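Long-range contacts in hypothetical protein (Geobacillus stearothermophilus, PDB 1SFS), which is of unknown function but, as a glycoside hydrolase-like protein, may be a bacterial lysozyme acting on cell-wall polysaccharide: residues D40-C45 and C224-N229; Y59-P64 and P87-F92; F130-A135 and K160-A165; A165-A170 and C208-W213; V182-A187 and V212-Y217. One frame throughout, in Å; residues are numbered along the deposited sequence. Where two conformers were deposited one is given.

Interaction 1: residues D40-C45 and C224-N229; sequences DQLFQC and CPVDTN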
# COMPACT_ATOMS: atom_id res chain seq x y z
N ASP A 40 -12.59 15.32 -7.97
CA ASP A 40 -13.08 14.96 -9.30
C ASP A 40 -12.12 15.38 -10.37
O ASP A 40 -11.89 14.66 -11.34
CB ASP A 40 -14.45 15.54 -9.61
CG ASP A 40 -14.99 14.99 -10.96
OD1 ASP A 40 -15.23 13.78 -11.10
OD2 ASP A 40 -15.21 15.76 -11.92
N GLN A 41 -11.51 16.56 -10.17
CA GLN A 41 -10.52 17.06 -11.14
C GLN A 41 -9.35 16.09 -11.30
O GLN A 41 -8.99 15.81 -12.45
CB GLN A 41 -10.07 18.47 -10.79
CG GLN A 41 -11.13 19.49 -11.20
CD GLN A 41 -11.27 19.88 -12.65
OE1 GLN A 41 -10.58 19.36 -13.52
NE2 GLN A 41 -12.15 20.82 -13.04
N LEU A 42 -8.81 15.56 -10.22
CA LEU A 42 -7.68 14.65 -10.31
C LEU A 42 -8.13 13.33 -10.91
O LEU A 42 -7.43 12.75 -11.73
CB LEU A 42 -7.03 14.44 -8.94
CG LEU A 42 -5.82 13.52 -8.91
CD1 LEU A 42 -4.71 13.94 -9.85
CD2 LEU A 42 -5.28 13.42 -7.52
N PHE A 43 -9.30 12.82 -10.51
CA PHE A 43 -9.82 11.58 -11.13
C PHE A 43 -9.96 11.76 -12.59
O PHE A 43 -9.56 10.85 -13.37
CB PHE A 43 -11.14 11.17 -10.43
CG PHE A 43 -11.76 10.00 -11.13
CD1 PHE A 43 -11.33 8.71 -11.01
CD2 PHE A 43 -12.82 10.24 -12.01
CE1 PHE A 43 -11.89 7.64 -11.77
CE2 PHE A 43 -13.40 9.26 -12.77
CZ PHE A 43 -12.90 8.00 -12.63
N GLN A 44 -10.56 12.83 -13.03
CA GLN A 44 -10.75 13.02 -14.49
C GLN A 44 -9.44 13.16 -15.20
O GLN A 44 -9.34 12.69 -16.35
CB GLN A 44 -11.67 14.24 -14.71
CG GLN A 44 -13.08 14.10 -14.17
CD GLN A 44 -13.92 12.92 -14.60
OE1 GLN A 44 -13.67 12.32 -15.66
NE2 GLN A 44 -14.88 12.49 -13.79
N CYS A 45 -8.43 13.79 -14.60
CA CYS A 45 -7.10 13.84 -15.21
C CYS A 45 -6.62 12.44 -15.49
O CYS A 45 -6.19 12.10 -16.59
CB CYS A 45 -6.07 14.55 -14.32
SG CYS A 45 -4.40 14.76 -15.00
N CYS A 224 -0.35 13.76 -14.74
CA CYS A 224 -1.17 13.81 -13.57
C CYS A 224 -0.25 13.43 -12.38
O CYS A 224 0.63 12.60 -12.60
CB CYS A 224 -2.40 12.86 -13.50
SG CYS A 224 -3.47 12.88 -14.95
N PRO A 225 -0.43 14.03 -11.23
CA PRO A 225 0.49 13.83 -10.10
C PRO A 225 0.17 12.56 -9.33
O PRO A 225 -0.26 12.52 -8.17
CB PRO A 225 0.28 15.08 -9.25
CG PRO A 225 -1.17 15.42 -9.49
CD PRO A 225 -1.39 15.10 -10.95
N VAL A 226 0.41 11.42 -10.01
CA VAL A 226 0.15 10.11 -9.48
C VAL A 226 1.28 9.15 -9.83
O VAL A 226 2.09 9.39 -10.76
CB VAL A 226 -1.17 9.53 -10.04
CG1 VAL A 226 -2.33 10.46 -9.79
CG2 VAL A 226 -1.10 9.18 -11.53
N ASP A 227 1.35 8.07 -9.10
CA ASP A 227 2.17 6.90 -9.43
C ASP A 227 1.28 5.85 -10.06
O ASP A 227 0.07 5.84 -9.86
CB ASP A 227 2.81 6.31 -8.20
CG ASP A 227 3.51 7.38 -7.40
OD1 ASP A 227 3.29 7.46 -6.15
OD2 ASP A 227 4.32 8.17 -7.91
N THR A 228 1.88 4.91 -10.82
CA THR A 228 1.15 3.88 -11.51
C THR A 228 1.49 2.49 -10.98
O THR A 228 2.63 2.15 -10.71
CB THR A 228 1.35 3.94 -13.04
OG1 THR A 228 2.74 3.84 -13.35
CG2 THR A 228 0.83 5.26 -13.61
N ASN A 229 0.42 1.68 -10.87
CA ASN A 229 0.50 0.36 -10.24
C ASN A 229 -0.21 -0.68 -11.08
O ASN A 229 -1.15 -0.38 -11.83
CB ASN A 229 -0.17 0.38 -8.87
CG ASN A 229 0.48 1.34 -7.93
OD1 ASN A 229 1.52 1.07 -7.36
ND2 ASN A 229 -0.16 2.49 -7.72

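Interaction 2: residues Y59-P64 and P87-F92; sequences YLSEVP and PIYNAF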
# COMPACT_ATOMS: atom_id res chain seq x y z
N TYR A 59 -3.55 7.84 1.58
CA TYR A 59 -2.97 7.82 2.92
C TYR A 59 -4.01 7.98 3.99
O TYR A 59 -4.91 8.82 3.93
CB TYR A 59 -1.86 8.92 3.01
CG TYR A 59 -0.77 8.57 2.08
CD1 TYR A 59 -0.80 8.95 0.74
CD2 TYR A 59 0.29 7.74 2.47
CE1 TYR A 59 0.20 8.58 -0.14
CE2 TYR A 59 1.29 7.38 1.62
CZ TYR A 59 1.27 7.79 0.31
OH TYR A 59 2.22 7.42 -0.59
N LEU A 60 -3.86 7.21 5.07
CA LEU A 60 -4.77 7.21 6.20
C LEU A 60 -4.70 8.48 7.04
O LEU A 60 -5.69 8.77 7.73
CB LEU A 60 -4.50 6.00 7.08
CG LEU A 60 -4.97 4.66 6.51
CD1 LEU A 60 -4.38 3.51 7.30
CD2 LEU A 60 -6.48 4.52 6.51
N SER A 61 -3.57 9.15 7.03
CA SER A 61 -3.41 10.35 7.87
C SER A 61 -2.51 11.35 7.15
O SER A 61 -1.81 11.07 6.15
CB SER A 61 -2.94 9.96 9.24
OG SER A 61 -1.64 9.42 9.19
N GLU A 62 -2.59 12.57 7.64
CA GLU A 62 -1.88 13.74 7.15
C GLU A 62 -0.45 13.71 7.63
O GLU A 62 -0.22 13.64 8.85
CB GLU A 62 -2.62 14.98 7.64
CG GLU A 62 -2.09 16.29 7.07
CD GLU A 62 -2.71 16.58 5.73
OE1 GLU A 62 -2.20 17.55 5.06
OE2 GLU A 62 -3.73 15.90 5.35
N VAL A 63 0.53 13.85 6.75
CA VAL A 63 1.92 14.02 7.12
C VAL A 63 2.37 15.29 6.45
O VAL A 63 2.40 15.35 5.20
CB VAL A 63 2.75 12.81 6.72
CG1 VAL A 63 4.23 13.12 7.04
CG2 VAL A 63 2.28 11.54 7.42
N PRO A 64 2.70 16.36 7.14
CA PRO A 64 3.09 17.62 6.50
C PRO A 64 4.24 17.41 5.50
O PRO A 64 5.15 16.61 5.78
CB PRO A 64 3.58 18.51 7.65
CG PRO A 64 2.75 17.99 8.80
CD PRO A 64 2.68 16.50 8.61
N PRO A 87 -5.57 1.63 1.18
CA PRO A 87 -5.12 2.51 2.26
C PRO A 87 -3.71 2.30 2.70
O PRO A 87 -3.28 1.14 2.84
CB PRO A 87 -6.11 2.17 3.41
CG PRO A 87 -7.06 1.18 2.86
CD PRO A 87 -6.43 0.57 1.67
N ILE A 88 -2.99 3.38 2.96
CA ILE A 88 -1.60 3.37 3.32
C ILE A 88 -1.39 4.14 4.61
O ILE A 88 -1.87 5.26 4.75
CB ILE A 88 -0.76 4.07 2.22
CG1 ILE A 88 -1.04 3.55 0.84
CG2 ILE A 88 0.72 3.98 2.56
CD1 ILE A 88 -0.59 4.47 -0.27
N TYR A 89 -0.68 3.56 5.56
CA TYR A 89 -0.26 4.21 6.79
C TYR A 89 1.20 4.63 6.69
O TYR A 89 2.02 3.72 6.53
CB TYR A 89 -0.52 3.28 7.98
CG TYR A 89 -0.10 3.94 9.28
CD1 TYR A 89 -0.88 4.96 9.82
CD2 TYR A 89 1.07 3.57 9.94
CE1 TYR A 89 -0.50 5.58 10.99
CE2 TYR A 89 1.42 4.22 11.12
CZ TYR A 89 0.65 5.21 11.63
OH TYR A 89 1.02 5.82 12.81
N ASN A 90 1.51 5.93 6.79
CA ASN A 90 2.86 6.44 6.57
C ASN A 90 3.33 7.41 7.63
O ASN A 90 4.27 8.15 7.39
CB ASN A 90 3.00 7.10 5.21
CG ASN A 90 2.31 8.43 5.10
OD1 ASN A 90 1.32 8.65 5.76
ND2 ASN A 90 2.82 9.30 4.28
N ALA A 91 2.69 7.35 8.80
CA ALA A 91 3.05 8.31 9.87
C ALA A 91 4.09 7.72 10.81
O ALA A 91 4.02 7.69 12.02
CB ALA A 91 1.83 8.74 10.64
N PHE A 92 5.15 7.25 10.18
CA PHE A 92 6.26 6.67 10.90
C PHE A 92 7.47 6.78 9.96
O PHE A 92 7.27 6.70 8.72
CB PHE A 92 6.00 5.24 11.38
CG PHE A 92 5.91 4.19 10.28
CD1 PHE A 92 6.96 3.36 9.93
CD2 PHE A 92 4.75 4.05 9.55
CE1 PHE A 92 6.86 2.45 8.89
CE2 PHE A 92 4.63 3.13 8.52
CZ PHE A 92 5.70 2.34 8.17
O HOH W 1 -0.85 7.78 7.09

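Interaction 3: residues F130-A135 and K160-A165; sequences FFAVDA and KGDFAA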
# COMPACT_ATOMS: atom_id res chain seq x y z
N PHE A 130 14.92 3.44 2.48
CA PHE A 130 16.02 3.97 3.27
C PHE A 130 15.68 3.85 4.75
O PHE A 130 16.48 4.25 5.61
CB PHE A 130 16.29 5.41 2.87
CG PHE A 130 15.07 6.32 2.95
CD1 PHE A 130 14.67 6.92 4.13
CD2 PHE A 130 14.35 6.55 1.79
CE1 PHE A 130 13.58 7.77 4.17
CE2 PHE A 130 13.25 7.38 1.81
CZ PHE A 130 12.88 7.99 2.99
N PHE A 131 14.50 3.32 5.10
CA PHE A 131 14.20 3.11 6.51
C PHE A 131 15.01 1.98 7.09
O PHE A 131 15.23 0.99 6.39
CB PHE A 131 12.73 2.72 6.72
CG PHE A 131 11.68 3.80 6.57
CD1 PHE A 131 10.40 3.51 6.98
CD2 PHE A 131 11.95 5.04 6.08
CE1 PHE A 131 9.40 4.44 6.83
CE2 PHE A 131 10.96 5.99 5.93
CZ PHE A 131 9.69 5.67 6.36
N ALA A 132 15.37 2.09 8.37
CA ALA A 132 15.77 0.88 9.12
C ALA A 132 14.53 0.02 9.27
O ALA A 132 13.47 0.54 9.58
CB ALA A 132 16.35 1.34 10.42
N VAL A 133 14.71 -1.29 9.12
CA VAL A 133 13.61 -2.24 9.25
C VAL A 133 14.11 -3.47 9.96
O VAL A 133 15.21 -3.97 9.62
CB VAL A 133 13.05 -2.76 7.89
CG1 VAL A 133 11.72 -3.48 8.12
CG2 VAL A 133 12.90 -1.71 6.88
N ASP A 134 13.34 -3.99 10.90
CA ASP A 134 13.72 -5.26 11.49
C ASP A 134 12.53 -6.21 11.57
O ASP A 134 11.35 -5.83 11.39
CB ASP A 134 14.45 -5.10 12.82
CG ASP A 134 13.64 -4.65 13.99
OD1 ASP A 134 14.30 -4.41 15.06
OD2 ASP A 134 12.41 -4.55 13.96
N ALA A 135 12.84 -7.47 11.79
CA ALA A 135 11.84 -8.50 11.82
C ALA A 135 10.84 -8.31 12.92
O ALA A 135 9.66 -8.68 12.72
CB ALA A 135 12.55 -9.84 11.97
N LYS A 160 16.21 -3.18 -2.17
CA LYS A 160 17.10 -2.15 -1.66
C LYS A 160 16.71 -1.94 -0.21
O LYS A 160 15.51 -1.83 0.06
CB LYS A 160 16.99 -0.86 -2.47
CG LYS A 160 17.75 0.31 -1.83
CD LYS A 160 18.05 1.38 -2.88
CE LYS A 160 18.62 2.63 -2.21
NZ LYS A 160 19.81 2.34 -1.36
N GLY A 161 17.68 -1.91 0.66
CA GLY A 161 17.47 -1.70 2.08
C GLY A 161 17.09 -2.96 2.79
O GLY A 161 17.09 -4.06 2.22
N ASP A 162 16.75 -2.81 4.04
CA ASP A 162 16.58 -3.86 5.01
C ASP A 162 15.32 -4.70 4.86
O ASP A 162 15.21 -5.73 5.57
CB ASP A 162 16.59 -3.19 6.41
CG ASP A 162 17.78 -2.61 7.12
OD1 ASP A 162 17.65 -1.87 8.22
OD2 ASP A 162 18.88 -2.92 6.62
N PHE A 163 14.35 -4.28 4.09
CA PHE A 163 13.04 -4.95 4.13
C PHE A 163 13.11 -6.44 3.86
O PHE A 163 12.51 -7.23 4.59
CB PHE A 163 12.04 -4.28 3.20
CG PHE A 163 10.75 -5.05 3.14
CD1 PHE A 163 9.82 -4.90 4.16
CD2 PHE A 163 10.48 -5.91 2.11
CE1 PHE A 163 8.63 -5.65 4.12
CE2 PHE A 163 9.32 -6.66 2.10
CZ PHE A 163 8.37 -6.53 3.09
N ALA A 164 13.73 -6.84 2.77
CA ALA A 164 13.59 -8.24 2.36
C ALA A 164 14.14 -9.20 3.43
O ALA A 164 13.49 -10.21 3.71
CB ALA A 164 14.28 -8.46 1.02
N ALA A 165 15.30 -8.91 3.98
CA ALA A 165 15.85 -9.79 5.01
C ALA A 165 14.99 -9.78 6.24
O ALA A 165 14.81 -10.83 6.90
CB ALA A 165 17.31 -9.44 5.30
O HOH W 2 17.19 -0.08 4.98

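Interaction 4: residues A165-A170 and C208-W213; sequences AAYCEA and CSANVW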
# COMPACT_ATOMS: atom_id res chain seq x y z
N ALA A 165 15.30 -8.91 3.98
CA ALA A 165 15.85 -9.79 5.01
C ALA A 165 14.99 -9.78 6.24
O ALA A 165 14.81 -10.83 6.90
CB ALA A 165 17.31 -9.44 5.30
N ALA A 166 14.49 -8.61 6.66
CA ALA A 166 13.63 -8.52 7.82
C ALA A 166 12.35 -9.34 7.65
O ALA A 166 11.91 -10.04 8.55
CB ALA A 166 13.31 -7.05 8.11
N TYR A 167 11.74 -9.21 6.46
CA TYR A 167 10.56 -9.94 6.14
C TYR A 167 10.81 -11.43 6.17
O TYR A 167 10.05 -12.20 6.75
CB TYR A 167 10.01 -9.47 4.74
CG TYR A 167 8.85 -10.31 4.29
CD1 TYR A 167 7.55 -10.10 4.76
CD2 TYR A 167 9.08 -11.36 3.41
CE1 TYR A 167 6.52 -10.92 4.33
CE2 TYR A 167 8.05 -12.19 3.03
CZ TYR A 167 6.77 -11.97 3.48
OH TYR A 167 5.72 -12.80 3.13
N CYS A 168 11.89 -11.88 5.52
CA CYS A 168 12.15 -13.34 5.47
C CYS A 168 12.48 -13.88 6.87
O CYS A 168 12.05 -15.00 7.18
CB CYS A 168 13.18 -13.68 4.45
SG CYS A 168 12.58 -13.39 2.73
N GLU A 169 13.17 -13.12 7.72
CA GLU A 169 13.38 -13.56 9.08
C GLU A 169 12.05 -13.65 9.80
O GLU A 169 11.77 -14.63 10.53
CB GLU A 169 14.33 -12.62 9.81
CG GLU A 169 14.42 -12.90 11.28
CD GLU A 169 15.31 -11.98 12.08
OE1 GLU A 169 15.27 -12.11 13.36
OE2 GLU A 169 16.07 -11.20 11.48
N ALA A 170 11.18 -12.65 9.64
CA ALA A 170 9.88 -12.70 10.30
C ALA A 170 9.09 -13.91 9.88
O ALA A 170 8.43 -14.57 10.70
CB ALA A 170 9.12 -11.41 10.02
N CYS A 208 11.62 -15.34 -0.18
CA CYS A 208 10.88 -16.31 0.63
C CYS A 208 9.40 -16.17 0.31
O CYS A 208 8.99 -15.29 -0.45
CB CYS A 208 11.19 -16.12 2.08
SG CYS A 208 10.68 -14.50 2.71
N SER A 209 8.55 -16.99 0.95
CA SER A 209 7.13 -17.02 0.69
C SER A 209 6.50 -15.65 0.89
O SER A 209 6.67 -15.03 1.95
CB SER A 209 6.45 -17.96 1.70
OG SER A 209 5.06 -18.07 1.40
N ALA A 210 5.70 -15.22 -0.09
CA ALA A 210 5.01 -13.95 0.01
C ALA A 210 3.83 -13.91 -0.95
O ALA A 210 3.78 -14.59 -1.94
CB ALA A 210 5.93 -12.83 -0.31
N ASN A 211 2.90 -13.01 -0.61
CA ASN A 211 1.77 -12.65 -1.45
C ASN A 211 2.06 -11.28 -2.07
O ASN A 211 1.69 -10.26 -1.50
CB ASN A 211 0.49 -12.59 -0.63
CG ASN A 211 0.15 -13.85 0.08
OD1 ASN A 211 0.06 -14.88 -0.55
ND2 ASN A 211 0.03 -13.79 1.41
N VAL A 212 2.75 -11.25 -3.19
CA VAL A 212 3.15 -9.98 -3.82
C VAL A 212 2.07 -9.62 -4.83
O VAL A 212 2.09 -10.04 -5.99
CB VAL A 212 4.55 -10.02 -4.44
CG1 VAL A 212 4.89 -8.65 -4.95
CG2 VAL A 212 5.57 -10.53 -3.46
N TRP A 213 1.06 -8.90 -4.36
CA TRP A 213 -0.16 -8.65 -5.08
C TRP A 213 -0.31 -7.27 -5.64
O TRP A 213 -1.29 -6.98 -6.30
CB TRP A 213 -1.39 -8.98 -4.23
CG TRP A 213 -1.56 -10.44 -3.91
CD1 TRP A 213 -0.82 -11.49 -4.33
CD2 TRP A 213 -2.60 -10.94 -3.05
NE1 TRP A 213 -1.36 -12.66 -3.78
CE2 TRP A 213 -2.44 -12.34 -3.00
CE3 TRP A 213 -3.64 -10.31 -2.34
CZ2 TRP A 213 -3.28 -13.13 -2.25
CZ3 TRP A 213 -4.49 -11.12 -1.59
CH2 TRP A 213 -4.27 -12.46 -1.59
O HOH W 3 3.47 -11.60 1.84

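Interaction 5: residues V182-A187 and V212-Y217; sequences VIWSAA and VWVWQY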
# COMPACT_ATOMS: atom_id res chain seq x y z
N VAL A 182 0.31 -9.10 2.82
CA VAL A 182 0.32 -8.85 1.39
C VAL A 182 1.34 -7.77 1.10
O VAL A 182 1.33 -6.73 1.77
CB VAL A 182 -1.08 -8.47 0.88
CG1 VAL A 182 -1.06 -8.10 -0.58
CG2 VAL A 182 -2.05 -9.60 1.15
N ILE A 183 2.21 -8.01 0.12
CA ILE A 183 3.23 -7.05 -0.26
C ILE A 183 2.82 -6.28 -1.51
O ILE A 183 2.36 -6.85 -2.49
CB ILE A 183 4.60 -7.74 -0.45
CG1 ILE A 183 5.09 -8.33 0.88
CG2 ILE A 183 5.63 -6.80 -1.04
CD1 ILE A 183 6.37 -9.12 0.77
N TRP A 184 3.03 -4.97 -1.41
CA TRP A 184 3.01 -4.02 -2.51
C TRP A 184 4.47 -3.67 -2.77
O TRP A 184 5.10 -2.99 -1.97
CB TRP A 184 2.17 -2.80 -2.10
CG TRP A 184 2.05 -1.70 -3.11
CD1 TRP A 184 2.54 -1.61 -4.37
CD2 TRP A 184 1.35 -0.49 -2.84
NE1 TRP A 184 2.17 -0.41 -4.93
CE2 TRP A 184 1.45 0.30 -4.02
CE3 TRP A 184 0.66 -0.02 -1.74
CZ2 TRP A 184 0.87 1.57 -4.11
CZ3 TRP A 184 0.10 1.23 -1.84
CH2 TRP A 184 0.21 2.00 -3.01
N SER A 185 5.01 -4.19 -3.87
CA SER A 185 6.42 -4.03 -4.17
C SER A 185 6.68 -2.78 -4.97
O SER A 185 5.99 -2.52 -5.97
CB SER A 185 6.88 -5.25 -4.98
OG SER A 185 8.24 -5.07 -5.30
N ALA A 186 7.70 -2.04 -4.58
CA ALA A 186 8.16 -0.83 -5.24
C ALA A 186 9.31 -1.05 -6.19
O ALA A 186 10.00 -0.09 -6.54
CB ALA A 186 8.53 0.21 -4.18
N ALA A 187 9.52 -2.26 -6.68
CA ALA A 187 10.59 -2.56 -7.63
C ALA A 187 10.18 -3.69 -8.54
O ALA A 187 9.40 -4.56 -8.10
CB ALA A 187 11.84 -3.02 -6.85
N VAL A 212 2.75 -11.25 -3.19
CA VAL A 212 3.15 -9.98 -3.82
C VAL A 212 2.07 -9.62 -4.83
O VAL A 212 2.09 -10.04 -5.99
CB VAL A 212 4.55 -10.02 -4.44
CG1 VAL A 212 4.89 -8.65 -4.95
CG2 VAL A 212 5.57 -10.53 -3.46
N TRP A 213 1.06 -8.90 -4.36
CA TRP A 213 -0.16 -8.65 -5.08
C TRP A 213 -0.31 -7.27 -5.64
O TRP A 213 -1.29 -6.98 -6.30
CB TRP A 213 -1.39 -8.98 -4.23
CG TRP A 213 -1.56 -10.44 -3.91
CD1 TRP A 213 -0.82 -11.49 -4.33
CD2 TRP A 213 -2.60 -10.94 -3.05
NE1 TRP A 213 -1.36 -12.66 -3.78
CE2 TRP A 213 -2.44 -12.34 -3.00
CE3 TRP A 213 -3.64 -10.31 -2.34
CZ2 TRP A 213 -3.28 -13.13 -2.25
CZ3 TRP A 213 -4.49 -11.12 -1.59
CH2 TRP A 213 -4.27 -12.46 -1.59
N VAL A 214 0.62 -6.37 -5.37
CA VAL A 214 0.62 -5.03 -5.92
C VAL A 214 2.03 -4.69 -6.36
O VAL A 214 2.99 -5.10 -5.70
CB VAL A 214 0.09 -3.95 -4.95
CG1 VAL A 214 -0.54 -2.80 -5.73
CG2 VAL A 214 -0.85 -4.52 -3.90
N TRP A 215 2.18 -3.90 -7.41
CA TRP A 215 3.45 -3.51 -7.96
C TRP A 215 3.39 -2.04 -8.37
O TRP A 215 2.63 -1.71 -9.31
CB TRP A 215 3.78 -4.38 -9.17
CG TRP A 215 5.07 -4.04 -9.84
CD1 TRP A 215 6.20 -3.52 -9.31
CD2 TRP A 215 5.36 -4.20 -11.23
NE1 TRP A 215 7.15 -3.35 -10.26
CE2 TRP A 215 6.66 -3.76 -11.46
CE3 TRP A 215 4.61 -4.66 -12.31
CZ2 TRP A 215 7.24 -3.77 -12.73
CZ3 TRP A 215 5.17 -4.68 -13.58
CH2 TRP A 215 6.47 -4.24 -13.77
N GLN A 216 4.17 -1.19 -7.76
CA GLN A 216 4.33 0.21 -8.20
C GLN A 216 5.41 0.20 -9.28
O GLN A 216 6.60 0.14 -8.96
CB GLN A 216 4.65 1.11 -7.05
CG GLN A 216 4.50 2.59 -7.43
CD GLN A 216 4.92 3.43 -6.27
OE1 GLN A 216 6.12 3.39 -5.91
NE2 GLN A 216 3.99 4.14 -5.67
N TYR A 217 5.00 0.24 -10.54
CA TYR A 217 5.96 0.14 -11.62
C TYR A 217 6.47 1.48 -12.12
O TYR A 217 7.43 1.52 -12.90
CB TYR A 217 5.38 -0.70 -12.77
CG TYR A 217 4.31 -0.04 -13.55
CD1 TYR A 217 4.59 0.72 -14.66
CD2 TYR A 217 2.96 -0.22 -13.29
CE1 TYR A 217 3.60 1.31 -15.42
CE2 TYR A 217 1.95 0.36 -14.02
CZ TYR A 217 2.27 1.13 -15.12
OH TYR A 217 1.27 1.70 -15.85

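Interaction 1: residues D40-C45 and C224-N229
L42 lays its CD1 methyl alongside the proline ring of P225, 3.7 Å from P225 CD and 3.9 Å from P225 CG, the two side chains lying side by side and pointing opposite ways. The same methyl also lies 4.2 Å from V226 CG1, so a single leucine branch carries the apolar part of the contact. One turn further along helix 40-49, C45 is joined to C224 by a disulfide, SG to SG 2.1 Å, with a chi3 of -100°. C45 sends its sulfur anti to the backbone N (chi1 -177°), toward the incoming chain, while C224 keeps its own sulfur beside its backbone N. P225 then centres an inverse gamma turn, after which the chain enters strand 227-231; W56 of strand 55-59 packs on both L42 and V226. With no hydrogen bond between the segments, the covalent link is the main tie, and an intact disulfide is consistent with folding in an oxidising environment.

Interaction 2: residues Y59-P64 and P87-F92
P87 CB meets L60 CD2 at 3.9 Å, where the end of strand 55-59 and the loop after it run beside its parallel neighbour, strand 84-89, in the closed eight-stranded sheet; as the glycoside hydrolase-like family suggests, this is probably a barrel-like fold. I88 follows as the bridge partner of Y59, their CA atoms 4.7 Å apart. Its carbonyl O takes the one direct hydrogen bond across the pair, from L60 N at 2.8 Å with an N-H...O angle of 164°. Both side chains project to the same face of the sheet: I88 CD1 sits over one face of the phenol ring of Y59, 4.1 Å from its centroid, while I88 CG2 lies 3.6 Å from Y59 CE2. Y89 points away, yet its CB lies 3.9 Å from L60 CD1, and its ring packs on helix 98-114. At N90 the strand has ended. Its CG stands between backbone N and carbonyl carbon (chi1 72°), which sets the amide beside Y59 CD2, with ring and amide planes 40° apart; the ND2 end is held by S67. A91, centre of an inverse gamma turn, touches S61 OG with its CB. Between the two diverging backbones lies one water, accepting from N90 N at 3.0 Å and hydrogen-bonded to S61 OG at 2.8 Å.

Interaction 3: residues F130-A135 and K160-A165
V133 and D162 bring their CA atoms to within 5.4 Å where two irregular backbones pass, with no beta bridge between them. They belong to successive beta-alpha connections of the alpha/beta sheet: F130-A135 leads from strand 122-126 into helix 135-145, and K160-A165 leads from strand 151-156 into helix 163-173. D162 carries the join. With its CG anti to its carbonyl carbon (chi1 -72°), the carboxylate reaches the facing loop, and OD1 accepts V133 N at 3.1 Å with an N-H...O angle of 165°. It does so through the anti lone pair, the one turned from OD2. A132 CA flanks the same oxygen at 3.5 Å. Next to this bond the aliphatic parts lie flank to flank with their ends heading opposite ways: V133 CB is 3.9 Å from D162 CB, and V133 CG2 lies near D162 CB and F163 N. I138 of helix 135-145 touches both V133 and F163. D134, which follows V133, takes the N-cap position of helix 135-145, its OD2 accepting W137 N and also G97 N. A phosphate ion touches the contact as well. The backbone of D162 is tied in by a water that accepts from D162 N at 2.9 Å and donates to F131 O at 2.6 Å.

Interaction 4: residues A165-A170 and C208-W213
C168 turns its sulfur anti to its own carbonyl carbon (chi1 -68°), and C208 folds its sulfur between backbone N and carbonyl carbon (chi1 63°); these two rotations bring the SG atoms together in a disulfide of 2.2 Å. Y167, one residue earlier on helix 163-173, points its ring at C208-A210. C208 SG lies 3.5 Å from Y167 CE2. Measured to the ring centroid it is 4.6 Å away and 69° off the normal, an oblique sulfur-aromatic contact. The disulfide and the tyrosine together fasten helix 163-173, one of the helices packed against the sheet, to the loop that leads into strand 211-218. At the end of the ring, Y167 OH donates to S209 O at 2.7 Å; the donor lies in the carbonyl plane, on a lone pair, and S209 O in turn is at the edge of the phenol ring. A210 CB crowds the same hydroxyl at 3.4 Å. Y167 OH also accepts from a water at 2.9 Å, and that water takes the N-H of N211. Around it, I183 of the adjacent strand 182-185 and V177 and A178 of helix 176-180 pack on Y167, while P207 touches C168.

Interaction 5: residues V182-A187 and V212-Y217
W184 leaves strand 182-185 with CB 3.7 Å from V214 CB; CG follows at 3.5 Å from that same V214 CB, and CD1 comes closer still to it, 3.4 Å. V214 CG1 then covers one face of the five-membered ring, 3.7 Å from its centroid and 15° off the normal, a CH-pi contact. At the ring edge, NE1 lies 3.6 Å from Q216 CB and donates to N229 OD1 on strand 227-231. At the far end, CZ3 packs on I88 CD1 of strand 84-89. The backbones run parallel. S185 N donates to V214 O at 2.9 Å and S185 O accepts Q216 N at 2.9 Å, whereas I183 O accepts W213 N at 3.1 Å and, weakly, V214 N. This forked acceptance marks a beta bulge, where the register slips by one residue. Near the bulge, V182 CG2 lies over one face of the six-membered ring of W213. The two strands are neighbours in the sheet: strand 151-156 borders 182-185, antiparallel strand 227-231 borders 211-218, and F124 of strand 122-126 packs on V182 and V214.

How the interactions relate
Interactions 1, 2, 4 and 5 all reach one closed sheet, and interaction 1, joining residues 179 apart, encloses the other four along the chain. Interaction 5 is the hub: W184 CZ3 meets I88 CD1 of interaction 2 at 3.7 Å, I183 CD1 meets F163 CZ of interaction 3 at 4.0 Å, and T228 O of interaction 1 probably accepts Y217 N at 3.0 Å. Interactions 4 and 5 share V212 and W213, while interactions 3 and 4 share A165 on helix 163-173, their centres 11 Å apart. The two disulfides lie on opposite sides of the chain's centre, the centres of interactions 1 and 4 being about 30 Å apart. The phosphate touches interaction 3; no active site is established.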